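Local coordinates for penicillin-binding protein 2 (Pbp2) (Helicobacter pylori, PDB 5LP5) that forms a complex with MreC and probably acts as a penicillin-binding transpeptidase that cross-links peptidoglycan during cell-wall synthesis, at residues A[227-239]-A[456-468]. Sequence-based numbering, arbitrary orientation.
Sequences TNNHLQLSLDKRL and LATPHFAINNKQP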
# COMPACT_ATOMS: atom_id res chain seq x y z
N THR A 227 6.21 5.28 12.33
CA THR A 227 6.59 5.46 10.93
C THR A 227 7.40 4.29 10.38
O THR A 227 6.98 3.67 9.40
CB THR A 227 7.35 6.79 10.74
OG1 THR A 227 8.02 7.13 11.96
CG2 THR A 227 6.36 7.93 10.37
N ASN A 228 8.53 3.96 10.99
CA ASN A 228 9.33 2.81 10.51
C ASN A 228 8.64 1.49 10.87
O ASN A 228 8.94 0.86 11.89
CB ASN A 228 10.79 2.85 11.02
CG ASN A 228 11.67 3.82 10.22
OD1 ASN A 228 11.48 4.04 9.02
ND2 ASN A 228 12.66 4.41 10.90
N ASN A 229 7.68 1.11 10.03
CA ASN A 229 6.89 -0.10 10.20
C ASN A 229 7.33 -1.22 9.25
O ASN A 229 6.77 -2.30 9.29
CB ASN A 229 5.41 0.22 9.99
CG ASN A 229 4.88 1.22 11.01
OD1 ASN A 229 5.31 1.27 12.18
ND2 ASN A 229 3.93 2.03 10.58
N HIS A 230 8.33 -0.95 8.41
CA HIS A 230 8.82 -1.93 7.42
C HIS A 230 9.52 -3.11 8.07
O HIS A 230 9.94 -3.04 9.23
CB HIS A 230 9.83 -1.27 6.48
CG HIS A 230 11.12 -0.93 7.16
ND1 HIS A 230 11.26 0.18 7.95
CD2 HIS A 230 12.30 -1.60 7.21
CE1 HIS A 230 12.48 0.21 8.45
NE2 HIS A 230 13.13 -0.86 8.02
N LEU A 231 9.66 -4.19 7.32
CA LEU A 231 10.27 -5.43 7.83
C LEU A 231 11.11 -6.11 6.76
O LEU A 231 10.65 -6.38 5.65
CB LEU A 231 9.21 -6.40 8.35
CG LEU A 231 9.65 -7.76 8.89
CD1 LEU A 231 10.55 -7.61 10.11
CD2 LEU A 231 8.44 -8.60 9.25
N GLN A 232 12.35 -6.41 7.12
CA GLN A 232 13.27 -7.06 6.21
C GLN A 232 13.47 -8.54 6.57
O GLN A 232 13.80 -8.87 7.72
CB GLN A 232 14.61 -6.33 6.20
CG GLN A 232 15.40 -6.57 4.94
CD GLN A 232 16.84 -6.15 5.04
OE1 GLN A 232 17.34 -5.76 6.12
NE2 GLN A 232 17.53 -6.23 3.90
N LEU A 233 13.30 -9.41 5.57
CA LEU A 233 13.46 -10.85 5.71
C LEU A 233 14.76 -11.31 5.06
O LEU A 233 15.26 -10.67 4.13
CB LEU A 233 12.31 -11.62 5.05
CG LEU A 233 10.89 -11.26 5.45
CD1 LEU A 233 9.91 -12.21 4.80
CD2 LEU A 233 10.73 -11.29 6.95
N SER A 234 15.25 -12.45 5.53
CA SER A 234 16.52 -13.01 5.07
C SER A 234 16.43 -13.75 3.75
O SER A 234 17.46 -14.07 3.16
CB SER A 234 17.07 -13.94 6.14
OG SER A 234 16.10 -14.91 6.51
N LEU A 235 15.23 -14.02 3.26
CA LEU A 235 15.10 -14.67 1.96
C LEU A 235 15.89 -13.96 0.87
O LEU A 235 16.07 -12.76 0.92
CB LEU A 235 13.63 -14.71 1.53
CG LEU A 235 12.63 -15.51 2.35
CD1 LEU A 235 11.26 -15.33 1.72
CD2 LEU A 235 13.01 -16.97 2.39
N ASP A 236 16.35 -14.71 -0.13
CA ASP A 236 16.85 -14.12 -1.36
C ASP A 236 15.90 -14.49 -2.47
O ASP A 236 15.72 -15.65 -2.78
CB ASP A 236 18.25 -14.63 -1.68
CG ASP A 236 18.87 -13.96 -2.93
OD1 ASP A 236 18.11 -13.50 -3.82
OD2 ASP A 236 20.12 -13.91 -3.03
N LYS A 237 15.32 -13.49 -3.10
CA LYS A 237 14.29 -13.67 -4.13
C LYS A 237 14.76 -14.54 -5.31
O LYS A 237 13.97 -15.27 -5.90
CB LYS A 237 13.84 -12.29 -4.63
CG LYS A 237 12.86 -12.32 -5.77
CD LYS A 237 12.64 -10.91 -6.31
CE LYS A 237 11.82 -10.98 -7.58
NZ LYS A 237 11.25 -9.68 -8.02
N ARG A 238 16.04 -14.47 -5.64
CA ARG A 238 16.57 -15.27 -6.74
C ARG A 238 16.60 -16.74 -6.34
O ARG A 238 16.14 -17.61 -7.07
CB ARG A 238 17.96 -14.80 -7.13
CG ARG A 238 17.97 -13.40 -7.75
CD ARG A 238 19.35 -12.76 -7.69
NE ARG A 238 19.77 -12.55 -6.31
CZ ARG A 238 20.99 -12.17 -5.93
NH1 ARG A 238 21.93 -11.93 -6.83
NH2 ARG A 238 21.27 -12.03 -4.64
N LEU A 239 17.15 -17.00 -5.16
CA LEU A 239 17.24 -18.36 -4.63
C LEU A 239 15.87 -19.03 -4.49
O LEU A 239 15.77 -20.23 -4.73
CB LEU A 239 17.94 -18.36 -3.28
CG LEU A 239 19.43 -18.00 -3.28
CD1 LEU A 239 19.96 -18.05 -1.86
CD2 LEU A 239 20.23 -18.93 -4.17
N LEU A 456 23.78 -25.20 17.33
CA LEU A 456 22.40 -25.31 16.83
C LEU A 456 21.75 -23.96 16.49
O LEU A 456 21.53 -23.11 17.36
CB LEU A 456 21.53 -26.03 17.87
CG LEU A 456 20.08 -26.33 17.46
CD1 LEU A 456 20.03 -27.30 16.28
CD2 LEU A 456 19.32 -26.89 18.65
N ALA A 457 21.42 -23.80 15.23
CA ALA A 457 20.85 -22.55 14.77
C ALA A 457 19.35 -22.56 14.97
O ALA A 457 18.69 -23.55 14.72
CB ALA A 457 21.16 -22.37 13.29
N THR A 458 18.81 -21.44 15.44
CA THR A 458 17.37 -21.21 15.40
C THR A 458 17.01 -20.60 14.04
O THR A 458 17.36 -19.43 13.80
CB THR A 458 16.93 -20.23 16.51
OG1 THR A 458 17.19 -20.81 17.79
CG2 THR A 458 15.48 -19.90 16.41
N PRO A 459 16.32 -21.38 13.15
CA PRO A 459 15.94 -20.82 11.85
C PRO A 459 14.99 -19.67 12.03
O PRO A 459 14.17 -19.72 12.93
CB PRO A 459 15.22 -21.98 11.15
CG PRO A 459 15.68 -23.20 11.86
CD PRO A 459 15.87 -22.78 13.29
N HIS A 460 15.13 -18.63 11.22
CA HIS A 460 14.24 -17.48 11.32
C HIS A 460 14.24 -16.77 10.01
O HIS A 460 15.08 -17.04 9.18
CB HIS A 460 14.63 -16.55 12.48
CG HIS A 460 16.02 -16.01 12.39
ND1 HIS A 460 17.13 -16.73 12.76
CD2 HIS A 460 16.48 -14.79 12.00
CE1 HIS A 460 18.21 -15.99 12.58
NE2 HIS A 460 17.84 -14.81 12.13
N PHE A 461 13.26 -15.90 9.82
CA PHE A 461 13.08 -15.14 8.58
C PHE A 461 13.40 -13.66 8.77
O PHE A 461 13.91 -13.01 7.87
CB PHE A 461 11.65 -15.27 8.07
CG PHE A 461 11.33 -16.64 7.54
CD1 PHE A 461 11.68 -17.00 6.25
CD2 PHE A 461 10.66 -17.56 8.33
CE1 PHE A 461 11.37 -18.24 5.76
CE2 PHE A 461 10.35 -18.81 7.85
CZ PHE A 461 10.71 -19.15 6.56
N ALA A 462 13.09 -13.10 9.94
CA ALA A 462 13.30 -11.69 10.19
C ALA A 462 14.78 -11.38 10.49
O ALA A 462 15.31 -11.77 11.53
CB ALA A 462 12.42 -11.24 11.34
N ILE A 463 15.44 -10.66 9.58
CA ILE A 463 16.87 -10.39 9.73
C ILE A 463 17.17 -9.72 11.05
O ILE A 463 18.17 -10.02 11.67
CB ILE A 463 17.44 -9.55 8.57
CG1 ILE A 463 17.53 -10.43 7.31
CG2 ILE A 463 18.83 -9.02 8.91
CD1 ILE A 463 18.06 -9.74 6.07
N ASN A 464 16.29 -8.82 11.50
CA ASN A 464 16.46 -8.13 12.78
C ASN A 464 16.02 -8.99 13.99
O ASN A 464 15.79 -8.47 15.07
CB ASN A 464 15.77 -6.75 12.77
CG ASN A 464 14.31 -6.80 12.30
OD1 ASN A 464 13.84 -7.80 11.76
ND2 ASN A 464 13.61 -5.68 12.45
N ASN A 465 15.93 -10.30 13.80
CA ASN A 465 15.70 -11.26 14.89
C ASN A 465 17.01 -11.95 15.31
O ASN A 465 17.25 -13.08 14.93
CB ASN A 465 14.70 -12.32 14.43
CG ASN A 465 13.83 -12.87 15.55
OD1 ASN A 465 14.04 -12.63 16.74
ND2 ASN A 465 12.82 -13.61 15.14
N LYS A 466 17.83 -11.26 16.10
CA LYS A 466 19.11 -11.79 16.59
C LYS A 466 18.88 -13.03 17.45
O LYS A 466 18.59 -12.95 18.64
CB LYS A 466 19.85 -10.73 17.42
CG LYS A 466 21.11 -11.23 18.15
CD LYS A 466 21.46 -10.34 19.34
CE LYS A 466 22.77 -10.73 20.01
NZ LYS A 466 23.11 -9.75 21.09
N GLN A 467 19.02 -14.18 16.82
CA GLN A 467 18.79 -15.45 17.49
C GLN A 467 20.14 -16.08 17.83
O GLN A 467 20.81 -16.61 16.94
CB GLN A 467 18.00 -16.39 16.58
CG GLN A 467 16.52 -16.09 16.48
CD GLN A 467 15.88 -15.98 17.85
OE1 GLN A 467 15.57 -14.88 18.30
NE2 GLN A 467 15.73 -17.10 18.55
N PRO A 468 20.55 -16.01 19.11
CA PRO A 468 21.83 -16.61 19.46
C PRO A 468 21.84 -18.11 19.21
O PRO A 468 20.80 -18.76 19.30
CB PRO A 468 22.00 -16.31 20.95
CG PRO A 468 20.66 -15.92 21.43
CD PRO A 468 19.93 -15.35 20.26
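The backbones of Leu233 and Ala462 pair in a single antiparallel beta bridge, a non-hydrogen-bonded pair flanked by two backbone bonds. Ile463 N donates to Gln232 O at 3.1 Å, and Ser234 N donates to Phe461 O at 2.8 Å. The CA of Leu233 adds a CA-H...O contact to this same Phe461 oxygen.

Ile463 lays its side chain along the opposing backbone. With its chi1 at -73°, Ile463 turns CG1 beside its own backbone N, and CG1 comes to 3.5 Å from Ser234 N, while CD1 reaches Leu233 O and brushes the amide of Gln232. Phe461 instead offers its ring edge: Leu235 CD2 lies near the ring plane, 4.0 Å from Phe461 CE1.

Strand 231-232 pairs in parallel with strand 56-57, so the bridge joins the sheet containing that strand to a loop of the transpeptidase domain. A type I turn from Ala462 to Asn465 reverses this loop, and the Asp399 carboxylate holds its approach by accepting from Phe461 N and Ala462 N. The bridge is tied to strand 264-270 by a hydrogen bond between Ser234 OG and Leu264 O.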